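Local atomic coordinates of uncharacterized protein (Legionella longbeachae NSW150, PDB entry 4JZA), a protein that probably removes the 3-phosphate from phosphatidylinositol 3-phosphate, acting as a phosphoinositide phosphatase in the interaction of this pathogen with its host. Residues 97-102 / 657-662; 57-62 / 115-120; 173-178 / 329-334. All coordinates share one frame; numbering follows the deposited sequence.

Interaction 1: 97-102 / 657-662; sequences DLHKEL and KNIFIG
With CG of Leu102 placed trans to the backbone N (chi1 171°) and CG1 of Ile659 swung beside its own N (chi1 -66°), the two aliphatic side chains meet at about a right angle. The contact is a small packing of a helix against a connecting segment: residues 97-102 belong to helix 95-116, and residues 657-662 to the connection that links helices 643-652 and 676-702. No hydrogen bond crosses it, and of the 187 Å² buried the aliphatic part is Leu102 against Ile659, while His99 supplies a polar edge. Both branches of Ile659 take part. Its CG2 methyl stands 3.9 Å from the Leu102 CG atom, while its CD1 methyl comes to the same 3.9 Å from the Leu102 CD2 methyl. Helix 41-62 covers another part of Leu102 through Phe45 and Arg48, and Ile659 also rests on Glu103 and Thr106, the next residue and the next turn of helix 95-116 after Leu102.

His99 adds a second, differently built touch. Its ring reaches out from the helix towards the connection. The nitrogens are engaged by carboxylates, NE2 by Asp653 OD1 and ND1 by Glu103 OE2; two bonds of this kind fix the rotation of the ring and would probably favour its doubly protonated form. Asp653 follows helix 643-652 directly, so this polar link and the Ile659 packing tie the same connection to the helix. Beyond Gly662, which is poorly ordered, residues 663-669 are not modelled, and the close contacts between the two segments all involve Ile659. Between the two engaged nitrogens lies CE1 of His99, and the backbone O of Ile659 faces it at the ring edge, in the ring plane, at 3.2 Å.

Interaction 2: 57-62 / 115-120; sequences YFLIDA and LNWGCS
Trp117 pushes the six-membered part of its indole against Leu59 and Ile60 near the end of helix 41-62, and between the two segments close packing is confined to these three residues. Leu59 approaches from the opposite direction and lies over one ring face, its CG 3.7 Å above the plane but displaced towards the rim. The CH-pi geometry agrees: Leu59 CG is 4.3 Å from the centroid of the Trp117 six-membered ring and 29° off the normal, an off-centre contact. Ile60 comes in differently, across the rim. Its CG1 branch, trans to the backbone N (chi1 -161°), is 4.0 Å from the Trp117 CH2 atom, and its CA lies near the ring plane at the edge. Consecutive helix residues thus bound a face and an edge. On its other face sits the Asn116 OD1 atom, 3.6 Å above the plane and also offset towards the rim.

This indole is presented where helix 95-116 comes to an end. Gly118, with a positive phi of 62°, closes the helix in a Schellman motif, and its N bonds back to the Leu115 O atom at 3.3 Å. From there the chain turns away from helix 41-62. Nearby, Tyr63 meets the indole with nearly parallel planes and Phe65 meets it edge-to-face, which extends the aromatic packing into the residues that follow helix 41-62.

The other side is loose. Gly118 and Ser120 are exposed and make no contact with 57-62; Ser120 OG instead bonds to Glu124 OE2 of helix 122-140. On the far side of helix 41-62, Asp61 OD1 forms a salt bridge with Lys78 NZ of helix 74-87.

Interaction 3: 173-178 / 329-334; sequences QLLDEL and DDVKDA
An Asx turn opening a short 3-10 segment presents Val331 and Lys332 to Leu175 and Leu178 on helix 172-183. In the turn, the backbone N of Lys332 bonds to the Asp330 OD1 atom at 3.2 Å. The N-H...O angle is 173°, so the bond is nearly straight, although the donor reaches OD1 from 55° out of the carboxylate plane. The other carboxylate oxygen is used too: Asp330 OD2 forms a salt bridge with Lys332 NZ at 3.6 Å, and Asp333 OD1 adds a long one to the same ammonium group. One acidic side chain therefore holds both the backbone and the side-chain end of Lys332, which probably keeps the lysine folded back over its own turn.

The face turned to the helix is apolar. Val331 points its CB towards the helix and fits between two residues one turn apart there. Its CG2 methyl lies 3.7 Å from the backbone O of Leu175 and 4.1 Å from the Leu175 CD2 methyl, while its CB is 4.1 Å from the Leu178 CB atom. Leu175, with CG trans to the carbonyl carbon (chi1 -61°), sends CD2 on to the Lys332 CB atom at 3.9 Å. Lysine thus contributes only its aliphatic base to this packing, its charged tip being directed away. No hydrogen bond joins the segments, and 199 Å² is buried.

Tyr170 borders the contact beside Leu175 and Lys332. Helix 315-325 flanks it, with Leu325 touching both Leu178 and Ala334, while Glu177 connects helix 172-183 to Arg393 of helix 388-402 by a salt bridge and to Trp309 of helix 308-311 by a hydrogen bond; the 329-334 segment then leads on towards strand 352-359 of the large mixed sheet.

Overall arrangement
Interactions 1 and 2 share helix 95-116: the first uses its early turns, the second its C-terminal end, and their centres lie 22 Å apart. Helix 41-62 also serves both, directly in interaction 2 and through Phe45 and Arg48 in interaction 1. Interaction 3 is more remote, its centre 26 Å from interaction 2 and 37 Å from interaction 1; helix 315-325 borders both interactions 2 and 3. None of the three touch. Along the chain, interactions 1 and 2 cross, interaction 3 follows interaction 2 and is nested within interaction 1. The N-terminal helices are thereby joined to residues near 660, so sequence-distant parts are packed together in this region.

Interaction 1: 97-102 / 657-662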
loop_
_atom_site.group_PDB
_atom_site.type_symbol
_atom_site.label_atom_id
_atom_site.label_comp_id
_atom_site.label_asym_id
_atom_site.label_seq_id
_atom_site.Cartn_x
_atom_site.Cartn_y
_atom_site.Cartn_z
ATOM N N ASP A 97 22.921 3.886 8.166
ATOM C CA ASP A 97 22.919 2.916 9.270
ATOM C C ASP A 97 21.486 2.651 9.615
ATOM O O ASP A 97 21.103 1.531 9.809
ATOM C CB ASP A 97 23.627 3.446 10.555
ATOM C CG ASP A 97 25.059 3.992 10.306
ATOM O OD1 ASP A 97 25.908 3.261 9.796
ATOM O OD2 ASP A 97 25.328 5.169 10.627
ATOM N N LEU A 98 20.700 3.719 9.721
ATOM C CA LEU A 98 19.298 3.610 10.073
ATOM C C LEU A 98 18.478 2.902 8.978
ATOM O O LEU A 98 17.493 2.216 9.275
ATOM C CB LEU A 98 18.704 4.981 10.359
ATOM C CG LEU A 98 19.302 5.892 11.444
ATOM C CD1 LEU A 98 18.600 7.232 11.447
ATOM C CD2 LEU A 98 19.225 5.305 12.839
ATOM N N HIS A 99 18.859 3.043 7.718
ATOM C CA HIS A 99 18.104 2.349 6.691
ATOM C C HIS A 99 18.361 0.862 6.833
ATOM O O HIS A 99 17.484 0.038 6.556
ATOM C CB HIS A 99 18.371 2.845 5.250
ATOM C CG HIS A 99 17.258 2.484 4.321
ATOM N ND1 HIS A 99 17.175 1.249 3.704
ATOM C CD2 HIS A 99 16.099 3.123 4.031
ATOM C CE1 HIS A 99 16.036 1.156 3.046
ATOM N NE2 HIS A 99 15.367 2.281 3.222
ATOM N N LYS A 100 19.531 0.514 7.341
ATOM C CA LYS A 100 19.882 -0.881 7.431
ATOM C C LYS A 100 19.126 -1.484 8.584
ATOM O O LYS A 100 18.448 -2.483 8.399
ATOM C CB LYS A 100 21.386 -1.101 7.544
ATOM C CG LYS A 100 21.769 -2.550 7.281
ATOM C CD LYS A 100 23.260 -2.750 7.060
ATOM C CE LYS A 100 23.553 -4.170 6.565
ATOM N NZ LYS A 100 24.943 -4.307 6.021
ATOM N N GLU A 101 19.172 -0.866 9.750
ATOM C CA GLU A 101 18.295 -1.271 10.848
ATOM C C GLU A 101 16.802 -1.409 10.436
ATOM O O GLU A 101 16.128 -2.374 10.778
ATOM C CB GLU A 101 18.420 -0.283 12.013
ATOM C CG GLU A 101 19.728 -0.409 12.785
ATOM C CD GLU A 101 20.009 -1.863 13.150
ATOM O OE1 GLU A 101 19.104 -2.546 13.718
ATOM O OE2 GLU A 101 21.126 -2.319 12.811
ATOM N N LEU A 102 16.279 -0.453 9.690
ATOM C CA LEU A 102 14.936 -0.611 9.187
ATOM C C LEU A 102 14.813 -1.833 8.342
ATOM O O LEU A 102 13.820 -2.525 8.467
ATOM C CB LEU A 102 14.475 0.600 8.377
ATOM C CG LEU A 102 13.138 0.492 7.595
ATOM C CD1 LEU A 102 11.980 0.182 8.531
ATOM C CD2 LEU A 102 12.836 1.772 6.855
ATOM N N LYS A 657 7.704 -3.511 0.153
ATOM C CA LYS A 657 8.569 -4.203 -0.791
ATOM C C LYS A 657 9.730 -3.338 -1.205
ATOM O O LYS A 657 10.759 -3.863 -1.527
ATOM C CB LYS A 657 7.842 -4.692 -2.028
ATOM C CG LYS A 657 7.273 -3.631 -2.924
ATOM C CD LYS A 657 6.463 -4.341 -4.018
ATOM C CE LYS A 657 6.443 -3.631 -5.374
ATOM N NZ LYS A 657 5.430 -2.550 -5.473
ATOM N N ASN A 658 9.588 -2.022 -1.176
ATOM C CA ASN A 658 10.685 -1.176 -1.598
ATOM C C ASN A 658 11.611 -0.776 -0.486
ATOM O O ASN A 658 12.559 -0.031 -0.715
ATOM C CB ASN A 658 10.216 0.054 -2.329
ATOM C CG ASN A 658 9.491 -0.274 -3.599
ATOM O OD1 ASN A 658 9.658 -1.309 -4.224
ATOM N ND2 ASN A 658 8.668 0.607 -3.970
ATOM N N ILE A 659 11.366 -1.263 0.712
ATOM C CA ILE A 659 12.332 -1.076 1.757
ATOM C C ILE A 659 13.591 -1.856 1.325
ATOM O O ILE A 659 14.713 -1.429 1.604
ATOM C CB ILE A 659 11.696 -1.480 3.106
ATOM C CG1 ILE A 659 10.567 -0.485 3.397
ATOM C CG2 ILE A 659 12.706 -1.526 4.251
ATOM C CD1 ILE A 659 10.179 -0.359 4.858
ATOM N N PHE A 660 13.401 -2.954 0.583
ATOM C CA PHE A 660 14.529 -3.807 0.078
ATOM C C PHE A 660 15.064 -3.450 -1.323
ATOM O O PHE A 660 15.764 -4.240 -1.954
ATOM C CB PHE A 660 14.146 -5.293 0.213
ATOM C CG PHE A 660 13.635 -5.583 1.562
ATOM C CD1 PHE A 660 14.541 -5.725 2.628
ATOM C CD2 PHE A 660 12.283 -5.541 1.815
ATOM C CE1 PHE A 660 14.099 -5.910 3.912
ATOM C CE2 PHE A 660 11.831 -5.722 3.091
ATOM C CZ PHE A 660 12.735 -5.910 4.142
ATOM N N ILE A 661 14.769 -2.230 -1.757
ATOM C CA ILE A 661 15.272 -1.662 -3.007
ATOM C C ILE A 661 16.639 -0.902 -2.836
ATOM O O ILE A 661 17.342 -0.703 -3.808
ATOM C CB ILE A 661 14.174 -0.736 -3.586
ATOM C CG1 ILE A 661 13.876 -0.979 -5.074
ATOM C CG2 ILE A 661 14.497 0.706 -3.257
ATOM C CD1 ILE A 661 12.790 -0.052 -5.639
ATOM N N GLY A 662 17.035 -0.499 -1.620
ATOM C CA GLY A 662 18.316 0.256 -1.407
ATOM C C GLY A 662 19.509 -0.612 -1.022
ATOM O O GLY A 662 19.900 -0.685 0.156
#

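Interaction 2: 57-62 / 115-120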
loop_
_atom_site.group_PDB
_atom_site.type_symbol
_atom_site.label_atom_id
_atom_site.label_comp_id
_atom_site.label_asym_id
_atom_site.label_seq_id
_atom_site.Cartn_x
_atom_site.Cartn_y
_atom_site.Cartn_z
ATOM N N TYR A 57 0.300 -5.724 14.427
ATOM C CA TYR A 57 -0.811 -5.880 15.332
ATOM C C TYR A 57 -2.135 -5.831 14.601
ATOM O O TYR A 57 -3.003 -6.658 14.862
ATOM C CB TYR A 57 -0.793 -4.848 16.452
ATOM C CG TYR A 57 0.090 -5.257 17.592
ATOM C CD1 TYR A 57 1.456 -5.353 17.425
ATOM C CD2 TYR A 57 -0.445 -5.580 18.836
ATOM C CE1 TYR A 57 2.287 -5.725 18.468
ATOM C CE2 TYR A 57 0.372 -5.958 19.894
ATOM C CZ TYR A 57 1.746 -6.018 19.706
ATOM O OH TYR A 57 2.591 -6.382 20.753
ATOM N N PHE A 58 -2.306 -4.910 13.663
ATOM C CA PHE A 58 -3.545 -4.915 12.913
ATOM C C PHE A 58 -3.756 -6.259 12.241
ATOM O O PHE A 58 -4.873 -6.787 12.175
ATOM C CB PHE A 58 -3.507 -3.857 11.843
ATOM C CG PHE A 58 -4.817 -3.662 11.147
ATOM C CD1 PHE A 58 -5.127 -4.406 10.042
ATOM C CD2 PHE A 58 -5.711 -2.714 11.597
ATOM C CE1 PHE A 58 -6.310 -4.246 9.413
ATOM C CE2 PHE A 58 -6.912 -2.535 10.968
ATOM C CZ PHE A 58 -7.206 -3.302 9.872
ATOM N N LEU A 59 -2.684 -6.793 11.696
ATOM C CA LEU A 59 -2.734 -8.015 10.895
ATOM C C LEU A 59 -3.186 -9.171 11.749
ATOM O O LEU A 59 -4.065 -9.954 11.361
ATOM C CB LEU A 59 -1.347 -8.275 10.292
ATOM C CG LEU A 59 -1.162 -9.540 9.484
ATOM C CD1 LEU A 59 -2.074 -9.629 8.278
ATOM C CD2 LEU A 59 0.303 -9.647 9.091
ATOM N N ILE A 60 -2.594 -9.274 12.930
ATOM C CA ILE A 60 -2.835 -10.432 13.773
ATOM C C ILE A 60 -4.222 -10.388 14.401
ATOM O O ILE A 60 -4.852 -11.433 14.583
ATOM C CB ILE A 60 -1.705 -10.657 14.798
ATOM C CG1 ILE A 60 -1.755 -12.090 15.329
ATOM C CG2 ILE A 60 -1.762 -9.651 15.924
ATOM C CD1 ILE A 60 -0.432 -12.572 15.906
ATOM N N ASP A 61 -4.699 -9.188 14.706
ATOM C CA ASP A 61 -6.043 -9.010 15.223
ATOM C C ASP A 61 -7.102 -9.173 14.096
ATOM O O ASP A 61 -8.211 -9.544 14.357
ATOM C CB ASP A 61 -6.186 -7.630 15.917
ATOM C CG ASP A 61 -5.335 -7.504 17.214
ATOM O OD1 ASP A 61 -4.828 -8.530 17.710
ATOM O OD2 ASP A 61 -5.153 -6.381 17.725
ATOM N N ALA A 62 -6.775 -8.917 12.840
ATOM C CA ALA A 62 -7.802 -8.874 11.777
ATOM C C ALA A 62 -7.838 -10.123 10.936
ATOM O O ALA A 62 -8.895 -10.518 10.483
ATOM C CB ALA A 62 -7.545 -7.695 10.873
ATOM N N LEU A 115 6.008 -17.457 8.045
ATOM C CA LEU A 115 5.933 -18.602 8.962
ATOM C C LEU A 115 4.551 -18.781 9.572
ATOM O O LEU A 115 3.912 -19.797 9.344
ATOM C CB LEU A 115 6.892 -18.431 10.122
ATOM C CG LEU A 115 6.802 -19.543 11.189
ATOM C CD1 LEU A 115 7.075 -20.900 10.555
ATOM C CD2 LEU A 115 7.778 -19.295 12.319
ATOM N N ASN A 116 4.087 -17.830 10.376
ATOM C CA ASN A 116 2.793 -18.018 11.020
ATOM C C ASN A 116 1.564 -18.089 10.059
ATOM O O ASN A 116 0.578 -18.766 10.354
ATOM C CB ASN A 116 2.555 -16.965 12.091
ATOM C CG ASN A 116 1.270 -17.216 12.896
ATOM O OD1 ASN A 116 0.289 -16.455 12.812
ATOM N ND2 ASN A 116 1.274 -18.296 13.685
ATOM N N TRP A 117 1.612 -17.443 8.914
ATOM C CA TRP A 117 0.468 -17.485 7.992
ATOM C C TRP A 117 0.688 -18.517 6.884
ATOM O O TRP A 117 -0.183 -18.729 6.048
ATOM C CB TRP A 117 0.173 -16.088 7.390
ATOM C CG TRP A 117 -0.764 -15.258 8.250
ATOM C CD1 TRP A 117 -2.127 -15.170 8.131
ATOM C CD2 TRP A 117 -0.404 -14.448 9.373
ATOM N NE1 TRP A 117 -2.629 -14.353 9.123
ATOM C CE2 TRP A 117 -1.591 -13.915 9.906
ATOM C CE3 TRP A 117 0.798 -14.152 9.989
ATOM C CZ2 TRP A 117 -1.602 -13.060 10.991
ATOM C CZ3 TRP A 117 0.788 -13.336 11.084
ATOM C CH2 TRP A 117 -0.411 -12.778 11.574
ATOM N N GLY A 118 1.853 -19.158 6.881
ATOM C CA GLY A 118 2.120 -20.248 5.953
ATOM C C GLY A 118 2.078 -19.811 4.510
ATOM O O GLY A 118 1.428 -20.443 3.698
ATOM N N CYS A 119 2.805 -18.744 4.213
ATOM C CA CYS A 119 2.823 -18.159 2.900
ATOM C C CYS A 119 3.744 -18.964 2.008
ATOM O O CYS A 119 4.918 -19.119 2.337
ATOM C CB CYS A 119 3.349 -16.720 2.984
ATOM S SG CYS A 119 2.325 -15.517 3.925
ATOM N N SER A 120 3.249 -19.443 0.867
ATOM C CA SER A 120 4.113 -20.170 -0.085
ATOM C C SER A 120 5.170 -19.272 -0.634
ATOM O O SER A 120 6.267 -19.722 -0.849
ATOM C CB SER A 120 3.341 -20.765 -1.259
ATOM O OG SER A 120 2.198 -19.981 -1.490
#

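Interaction 3: 173-178 / 329-334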
loop_
_atom_site.group_PDB
_atom_site.type_symbol
_atom_site.label_atom_id
_atom_site.label_comp_id
_atom_site.label_asym_id
_atom_site.label_seq_id
_atom_site.Cartn_x
_atom_site.Cartn_y
_atom_site.Cartn_z
ATOM N N GLN A 173 -23.538 6.691 -1.403
ATOM C CA GLN A 173 -23.612 5.365 -1.976
ATOM C C GLN A 173 -22.679 4.402 -1.242
ATOM O O GLN A 173 -23.080 3.327 -0.816
ATOM C CB GLN A 173 -23.352 5.370 -3.484
ATOM C CG GLN A 173 -23.536 3.966 -4.000
ATOM C CD GLN A 173 -23.488 3.767 -5.510
ATOM O OE1 GLN A 173 -23.998 2.850 -5.980
ATOM N NE2 GLN A 173 -22.820 4.513 -6.216
ATOM N N LEU A 174 -21.435 4.801 -1.063
ATOM C CA LEU A 174 -20.465 3.927 -0.451
ATOM C C LEU A 174 -20.847 3.658 0.977
ATOM O O LEU A 174 -20.676 2.545 1.471
ATOM C CB LEU A 174 -19.054 4.525 -0.487
ATOM C CG LEU A 174 -17.984 3.574 0.105
ATOM C CD1 LEU A 174 -17.484 2.628 -0.965
ATOM C CD2 LEU A 174 -16.818 4.326 0.699
ATOM N N LEU A 175 -21.334 4.669 1.671
ATOM C CA LEU A 175 -21.723 4.452 3.077
ATOM C C LEU A 175 -22.798 3.396 3.163
ATOM O O LEU A 175 -22.776 2.578 4.096
ATOM C CB LEU A 175 -22.206 5.746 3.751
ATOM C CG LEU A 175 -21.168 6.855 3.818
ATOM C CD1 LEU A 175 -21.684 8.036 4.595
ATOM C CD2 LEU A 175 -19.923 6.322 4.490
ATOM N N ASP A 176 -23.719 3.407 2.188
ATOM C CA ASP A 176 -24.809 2.442 2.152
ATOM C C ASP A 176 -24.298 1.052 1.893
ATOM O O ASP A 176 -24.688 0.092 2.575
ATOM C CB ASP A 176 -25.830 2.803 1.072
ATOM C CG ASP A 176 -26.614 4.066 1.405
ATOM O OD1 ASP A 176 -26.771 4.428 2.615
ATOM O OD2 ASP A 176 -27.046 4.708 0.427
ATOM N N GLU A 177 -23.393 0.946 0.923
ATOM C CA GLU A 177 -22.710 -0.317 0.685
ATOM C C GLU A 177 -21.933 -0.829 1.913
ATOM O O GLU A 177 -21.942 -2.019 2.187
ATOM C CB GLU A 177 -21.802 -0.191 -0.512
ATOM C CG GLU A 177 -22.533 0.023 -1.835
ATOM C CD GLU A 177 -21.612 0.567 -2.907
ATOM O OE1 GLU A 177 -20.482 1.022 -2.602
ATOM O OE2 GLU A 177 -22.009 0.548 -4.074
ATOM N N LEU A 178 -21.262 0.043 2.656
ATOM C CA LEU A 178 -20.540 -0.401 3.847
ATOM C C LEU A 178 -21.477 -0.921 4.923
ATOM O O LEU A 178 -21.200 -1.932 5.612
ATOM C CB LEU A 178 -19.645 0.705 4.397
ATOM C CG LEU A 178 -18.491 1.104 3.479
ATOM C CD1 LEU A 178 -17.806 2.345 4.019
ATOM C CD2 LEU A 178 -17.457 0.003 3.306
ATOM N N ASP A 329 -19.485 2.730 15.220
ATOM C CA ASP A 329 -20.931 2.720 15.069
ATOM C C ASP A 329 -21.259 3.288 13.744
ATOM O O ASP A 329 -21.991 2.658 13.029
ATOM C CB ASP A 329 -21.636 3.511 16.156
ATOM C CG ASP A 329 -21.630 2.778 17.491
ATOM O OD1 ASP A 329 -21.891 1.544 17.502
ATOM O OD2 ASP A 329 -21.380 3.448 18.523
ATOM N N ASP A 330 -20.689 4.459 13.424
ATOM C CA ASP A 330 -20.904 5.129 12.140
ATOM C C ASP A 330 -19.866 4.678 11.087
ATOM O O ASP A 330 -18.647 4.806 11.266
ATOM C CB ASP A 330 -20.904 6.654 12.295
ATOM C CG ASP A 330 -21.490 7.371 11.047
ATOM O OD1 ASP A 330 -21.635 6.726 9.961
ATOM O OD2 ASP A 330 -21.831 8.572 11.146
ATOM N N VAL A 331 -20.364 4.127 9.989
ATOM C CA VAL A 331 -19.473 3.498 9.052
ATOM C C VAL A 331 -18.530 4.530 8.427
ATOM O O VAL A 331 -17.467 4.168 7.910
ATOM C CB VAL A 331 -20.225 2.739 7.964
ATOM C CG1 VAL A 331 -20.925 1.555 8.569
ATOM C CG2 VAL A 331 -21.230 3.633 7.242
ATOM N N LYS A 332 -18.915 5.804 8.468
ATOM C CA LYS A 332 -18.071 6.852 7.920
ATOM C C LYS A 332 -16.757 7.038 8.678
ATOM O O LYS A 332 -15.730 7.406 8.098
ATOM C CB LYS A 332 -18.841 8.163 7.761
ATOM C CG LYS A 332 -19.124 8.975 9.008
ATOM C CD LYS A 332 -20.023 10.167 8.632
ATOM C CE LYS A 332 -20.448 11.044 9.824
ATOM N NZ LYS A 332 -19.392 11.204 10.877
ATOM N N ASP A 333 -16.763 6.704 9.950
ATOM C CA ASP A 333 -15.538 6.727 10.733
ATOM C C ASP A 333 -14.538 5.625 10.415
ATOM O O ASP A 333 -13.405 5.645 10.901
ATOM C CB ASP A 333 -15.897 6.680 12.205
ATOM C CG ASP A 333 -16.681 7.896 12.637
ATOM O OD1 ASP A 333 -16.707 8.899 11.900
ATOM O OD2 ASP A 333 -17.285 7.835 13.711
ATOM N N ALA A 334 -14.953 4.641 9.637
ATOM C CA ALA A 334 -14.039 3.631 9.188
ATOM C C ALA A 334 -13.297 4.081 7.920
ATOM O O ALA A 334 -12.352 3.423 7.494
ATOM C CB ALA A 334 -14.806 2.364 8.883
#